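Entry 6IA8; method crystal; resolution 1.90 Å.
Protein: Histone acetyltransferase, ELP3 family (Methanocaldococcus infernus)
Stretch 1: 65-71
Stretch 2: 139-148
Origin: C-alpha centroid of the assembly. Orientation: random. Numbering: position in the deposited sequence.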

ATOM      1  N   VAL A  65      -6.909   3.101 -10.116  1.00 31.83           N
ATOM      2  CA  VAL A  65      -7.240   4.370 -10.752  1.00 33.20           C
ATOM      3  C   VAL A  65      -6.396   5.416 -10.039  1.00 37.52           C
ATOM      4  O   VAL A  65      -6.720   5.831  -8.922  1.00 34.20           O
ATOM      5  CB  VAL A  65      -8.734   4.694 -10.648  1.00 33.87           C
ATOM      6  CG1 VAL A  65      -9.048   6.095 -11.131  1.00 36.18           C
ATOM      7  CG2 VAL A  65      -9.592   3.655 -11.410  1.00 35.73           C
ATOM      8  N   ALA A  66      -5.319   5.847 -10.682  1.00 37.02           N
ATOM      9  CA  ALA A  66      -4.404   6.832 -10.129  1.00 39.08           C
ATOM     10  C   ALA A  66      -4.691   8.188 -10.755  1.00 37.32           C
ATOM     11  O   ALA A  66      -4.688   8.313 -11.979  1.00 35.71           O
ATOM     12  CB  ALA A  66      -2.957   6.430 -10.411  1.00 43.52           C
ATOM     13  N   VAL A  67      -4.915   9.200  -9.921  1.00 35.05           N
ATOM     14  CA  VAL A  67      -5.275  10.534 -10.392  1.00 36.89           C
ATOM     15  C   VAL A  67      -4.374  11.578  -9.748  1.00 40.51           C
ATOM     16  O   VAL A  67      -3.820  11.374  -8.667  1.00 38.77           O
ATOM     17  CB  VAL A  67      -6.749  10.874 -10.095  1.00 33.34           C
ATOM     18  CG1 VAL A  67      -7.681   9.863 -10.784  1.00 37.35           C
ATOM     19  CG2 VAL A  67      -6.995  10.897  -8.630  1.00 36.97           C
ATOM     20  N   MET A  68      -4.261  12.725 -10.423  1.00 38.22           N
ATOM     21  CA  MET A  68      -3.335  13.787 -10.050  1.00 47.14           C
ATOM     22  C   MET A  68      -4.094  15.014  -9.562  1.00 46.15           C
ATOM     23  O   MET A  68      -5.108  15.409 -10.141  1.00 46.59           O
ATOM     24  CB  MET A  68      -2.455  14.180 -11.240  1.00 54.04           C
ATOM     25  CG  MET A  68      -1.134  13.444 -11.344  1.00 89.14           C
ATOM     26  SD  MET A  68       0.170  14.280 -10.432  1.00 96.38           S
ATOM     27  CE  MET A  68       1.460  13.040 -10.467  1.00104.96           C
ATOM     28  N   THR A  69      -3.593  15.627  -8.502  1.00 43.05           N
ATOM     29  CA  THR A  69      -4.161  16.858  -7.978  1.00 41.95           C
ATOM     30  C   THR A  69      -3.543  18.070  -8.661  1.00 51.61           C
ATOM     31  O   THR A  69      -2.552  17.965  -9.384  1.00 61.03           O
ATOM     32  CB  THR A  69      -3.950  16.942  -6.469  1.00 50.08           C
ATOM     33  OG1 THR A  69      -2.558  16.837  -6.181  1.00 55.19           O
ATOM     34  CG2 THR A  69      -4.696  15.814  -5.778  1.00 50.21           C
ATOM     35  N   SER A  70      -4.144  19.237  -8.414  1.00 65.26           N
ATOM     36  CA  SER A  70      -3.695  20.471  -9.045  1.00 80.14           C
ATOM     37  C   SER A  70      -2.378  20.948  -8.436  1.00 88.95           C
ATOM     38  O   SER A  70      -2.108  20.703  -7.259  1.00 65.22           O
ATOM     39  CB  SER A  70      -4.739  21.582  -8.896  1.00 50.49           C
ATOM     40  OG  SER A  70      -5.820  21.390  -9.778  1.00 80.68           O
ATOM     41  N   PRO A  71      -1.538  21.638  -9.227  1.00110.49           N
ATOM     42  CA  PRO A  71      -0.344  22.303  -8.684  1.00107.61           C
ATOM     43  C   PRO A  71      -0.666  23.272  -7.551  1.00 75.61           C
ATOM     44  O   PRO A  71      -0.116  23.109  -6.458  1.00 78.65           O
ATOM     45  CB  PRO A  71       0.221  23.055  -9.894  1.00134.67           C
ATOM     46  CG  PRO A  71      -0.231  22.251 -11.077  1.00117.70           C
ATOM     47  CD  PRO A  71      -1.592  21.702 -10.702  1.00104.87           C
ATOM     48  N   ILE A 139      -4.379   8.838  -4.869  1.00 32.15           N
ATOM     49  CA  ILE A 139      -4.246  10.287  -4.995  1.00 37.82           C
ATOM     50  C   ILE A 139      -2.762  10.618  -5.041  1.00 33.73           C
ATOM     51  O   ILE A 139      -2.049  10.477  -4.044  1.00 37.23           O
ATOM     52  CB  ILE A 139      -4.933  11.028  -3.841  1.00 45.64           C
ATOM     53  CG1 ILE A 139      -6.376  10.529  -3.656  1.00 39.76           C
ATOM     54  CG2 ILE A 139      -4.886  12.547  -4.085  1.00 41.19           C
ATOM     55  CD1 ILE A 139      -7.273  10.674  -4.862  1.00 37.70           C
ATOM     56  N   MET A 140      -2.291  11.050  -6.197  1.00 37.58           N
ATOM     57  CA  MET A 140      -0.875  11.301  -6.406  1.00 44.46           C
ATOM     58  C   MET A 140      -0.564  12.788  -6.278  1.00 53.74           C
ATOM     59  O   MET A 140      -1.399  13.643  -6.587  1.00 55.18           O
ATOM     60  CB  MET A 140      -0.449  10.806  -7.783  1.00 50.68           C
ATOM     61  CG  MET A 140      -0.662   9.331  -7.994  1.00 48.64           C
ATOM     62  SD  MET A 140      -0.057   8.771  -9.584  1.00 56.77           S
ATOM     63  CE  MET A 140      -1.030   9.769 -10.699  1.00 59.98           C
ATOM     64  N   GLY A 141       0.665  13.085  -5.838  1.00 67.67           N
ATOM     65  CA  GLY A 141       1.119  14.457  -5.697  1.00 73.50           C
ATOM     66  C   GLY A 141       1.964  14.684  -4.459  1.00 88.42           C
ATOM     67  O   GLY A 141       2.913  15.472  -4.482  1.00 92.26           O
ATOM     68  N   GLY A 142       1.623  14.004  -3.368  1.00 80.81           N
ATOM     69  CA  GLY A 142       2.336  14.151  -2.118  1.00103.56           C
ATOM     70  C   GLY A 142       1.962  15.363  -1.298  1.00 84.92           C
ATOM     71  O   GLY A 142       2.314  15.423  -0.114  1.00 62.97           O
ATOM     72  N   THR A 143       1.264  16.330  -1.874  1.00 71.07           N
ATOM     73  CA  THR A 143       0.885  17.532  -1.156  1.00 57.00           C
ATOM     74  C   THR A 143      -0.595  17.574  -0.818  1.00 48.08           C
ATOM     75  O   THR A 143      -1.061  18.579  -0.263  1.00 50.52           O
ATOM     76  CB  THR A 143       1.256  18.769  -1.981  1.00 70.90           C
ATOM     77  OG1 THR A 143       0.537  18.756  -3.222  1.00 64.65           O
ATOM     78  CG2 THR A 143       2.751  18.789  -2.267  1.00102.19           C
ATOM     79  N   PHE A 144      -1.345  16.514  -1.131  1.00 41.93           N
ATOM     80  CA  PHE A 144      -2.798  16.558  -0.975  1.00 42.76           C
ATOM     81  C   PHE A 144      -3.229  16.876   0.448  1.00 42.16           C
ATOM     82  O   PHE A 144      -4.131  17.720   0.625  1.00 39.98           O
ATOM     83  CB  PHE A 144      -3.386  15.228  -1.453  1.00 42.18           C
ATOM     84  CG  PHE A 144      -4.900  15.206  -1.530  1.00 36.51           C
ATOM     85  CD1 PHE A 144      -5.567  15.976  -2.452  1.00 40.86           C
ATOM     86  CD2 PHE A 144      -5.642  14.382  -0.693  1.00 36.73           C
ATOM     87  CE1 PHE A 144      -6.931  15.932  -2.524  1.00 43.02           C
ATOM     88  CE2 PHE A 144      -6.995  14.323  -0.764  1.00 47.30           C
ATOM     89  CZ  PHE A 144      -7.652  15.092  -1.680  1.00 40.03           C
ATOM     90  N   PRO A 145      -2.618  16.304   1.493  1.00 41.36           N
ATOM     91  CA  PRO A 145      -3.070  16.606   2.860  1.00 45.48           C
ATOM     92  C   PRO A 145      -2.766  18.018   3.295  1.00 50.40           C
ATOM     93  O   PRO A 145      -3.322  18.468   4.304  1.00 50.57           O
ATOM     94  CB  PRO A 145      -2.310  15.585   3.724  1.00 63.63           C
ATOM     95  CG  PRO A 145      -1.901  14.482   2.772  1.00 50.03           C
ATOM     96  CD  PRO A 145      -1.643  15.187   1.469  1.00 44.30           C
ATOM     97  N   ALA A 146      -1.923  18.739   2.565  1.00 45.50           N
ATOM     98  CA  ALA A 146      -1.647  20.139   2.871  1.00 43.98           C
ATOM     99  C   ALA A 146      -2.587  21.094   2.151  1.00 40.19           C
ATOM    100  O   ALA A 146      -2.592  22.291   2.460  1.00 47.23           O
ATOM    101  CB  ALA A 146      -0.203  20.500   2.505  1.00 48.60           C
ATOM    102  N   ARG A 147      -3.372  20.605   1.191  1.00 50.77           N
ATOM    103  CA  ARG A 147      -4.331  21.461   0.502  1.00 56.51           C
ATOM    104  C   ARG A 147      -5.497  21.833   1.424  1.00 52.91           C
ATOM    105  O   ARG A 147      -5.743  21.205   2.460  1.00 42.37           O
ATOM    106  CB  ARG A 147      -4.866  20.776  -0.760  1.00 55.61           C
ATOM    107  CG  ARG A 147      -3.786  20.355  -1.754  1.00 55.36           C
ATOM    108  CD  ARG A 147      -3.153  21.558  -2.420  1.00 49.65           C
ATOM    109  NE  ARG A 147      -4.104  22.278  -3.266  1.00 55.11           N
ATOM    110  CZ  ARG A 147      -4.352  21.985  -4.539  1.00 69.50           C
ATOM    111  NH1 ARG A 147      -3.721  20.981  -5.129  1.00117.65           N
ATOM    112  NH2 ARG A 147      -5.220  22.716  -5.233  1.00 62.04           N
ATOM    113  N   GLU A 148      -6.230  22.868   1.027  1.00 48.54           N
ATOM    114  CA  GLU A 148      -7.421  23.259   1.760  1.00 54.81           C
ATOM    115  C   GLU A 148      -8.381  22.076   1.866  1.00 57.94           C
ATOM    116  O   GLU A 148      -8.560  21.308   0.915  1.00 46.24           O
ATOM    117  CB  GLU A 148      -8.109  24.431   1.057  1.00 74.74           C
ATOM    118  CG  GLU A 148      -7.193  25.434   0.348  1.00 79.76           C
ATOM    119  CD  GLU A 148      -6.867  25.023  -1.092  1.00 87.23           C
ATOM    120  OE1 GLU A 148      -6.025  24.109  -1.272  1.00 70.85           O
ATOM    121  OE2 GLU A 148      -7.462  25.590  -2.044  1.00 72.94           O
TER

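The two stretches, at least 70 residues apart in sequence wherever they touch, meet as neighbouring parallel strands whose contact continues into the loops that follow. The best-defined polar link is between backbones: the amide N of M140 donates to the carbonyl O of V67 at 2.9 Å, with an N-H...O angle of 167°. This nearly linear hydrogen bond accompanies a register in which V67 pairs with I139 and M68 with M140, the CA atoms of V67 and I139 5.5 Å apart and those of M68 and M140 5.0 Å apart.

Just beyond the strand of the first stretch, T69 adds a side-chain link. Its hydroxyl donates a weak hydrogen bond to the backbone of the partner, OG1 of T69 lying 3.4 Å from the carbonyl O of M140. Farther along, R147 reaches back to the loop, and its NH1 lies 2.7 Å from the carbonyl O of S70, a close approach of a cationic group to a backbone oxygen. The same guanidinium is engaged within its own stretch, where NE of R147 forms a salt bridge of 3.3 Å with OE1 of E148. All three side-chain torsions from chi1 to chi3 of R147 are m, so the chain folds round rather than extending fully.

Packing around these links is apolar and divides between the two faces of the sheet. On one face, CG2 of V67 meets CD1 of I139 at 3.8 Å, a contact between two buried branched side chains. On the other, M140 is the most extensively covered residue of the interface: its SD sits 3.8 Å from CB of A66, and its CE 3.7 Å from CG of M68. The flexible thioether thus spans two residues of the neighbouring strand, and its m turn at chi3 sets the terminal methyl close to M68.

T69 joins the polar and apolar parts. With chi1 in p, it directs OG1 to the carbonyl of M140 while its methyl CG2 packs 3.7 Å from CG2 of I139 and 3.4 Å from CD1 of F144, approaching the aromatic ring obliquely. Beside it, G141 has backbone angles (141/-36) at which a CB would press on the preceding carbonyl oxygen; that CB would also lie 2.9 Å from OG1 of T69, a clash. Past this glycine, the 3-10 segment 144-146 is held by backbone hydrogen bonds from N of A146 to O of T143 and from N of R147 to O of F144, both 3.0 Å. Together the two stretches bury 528 Å².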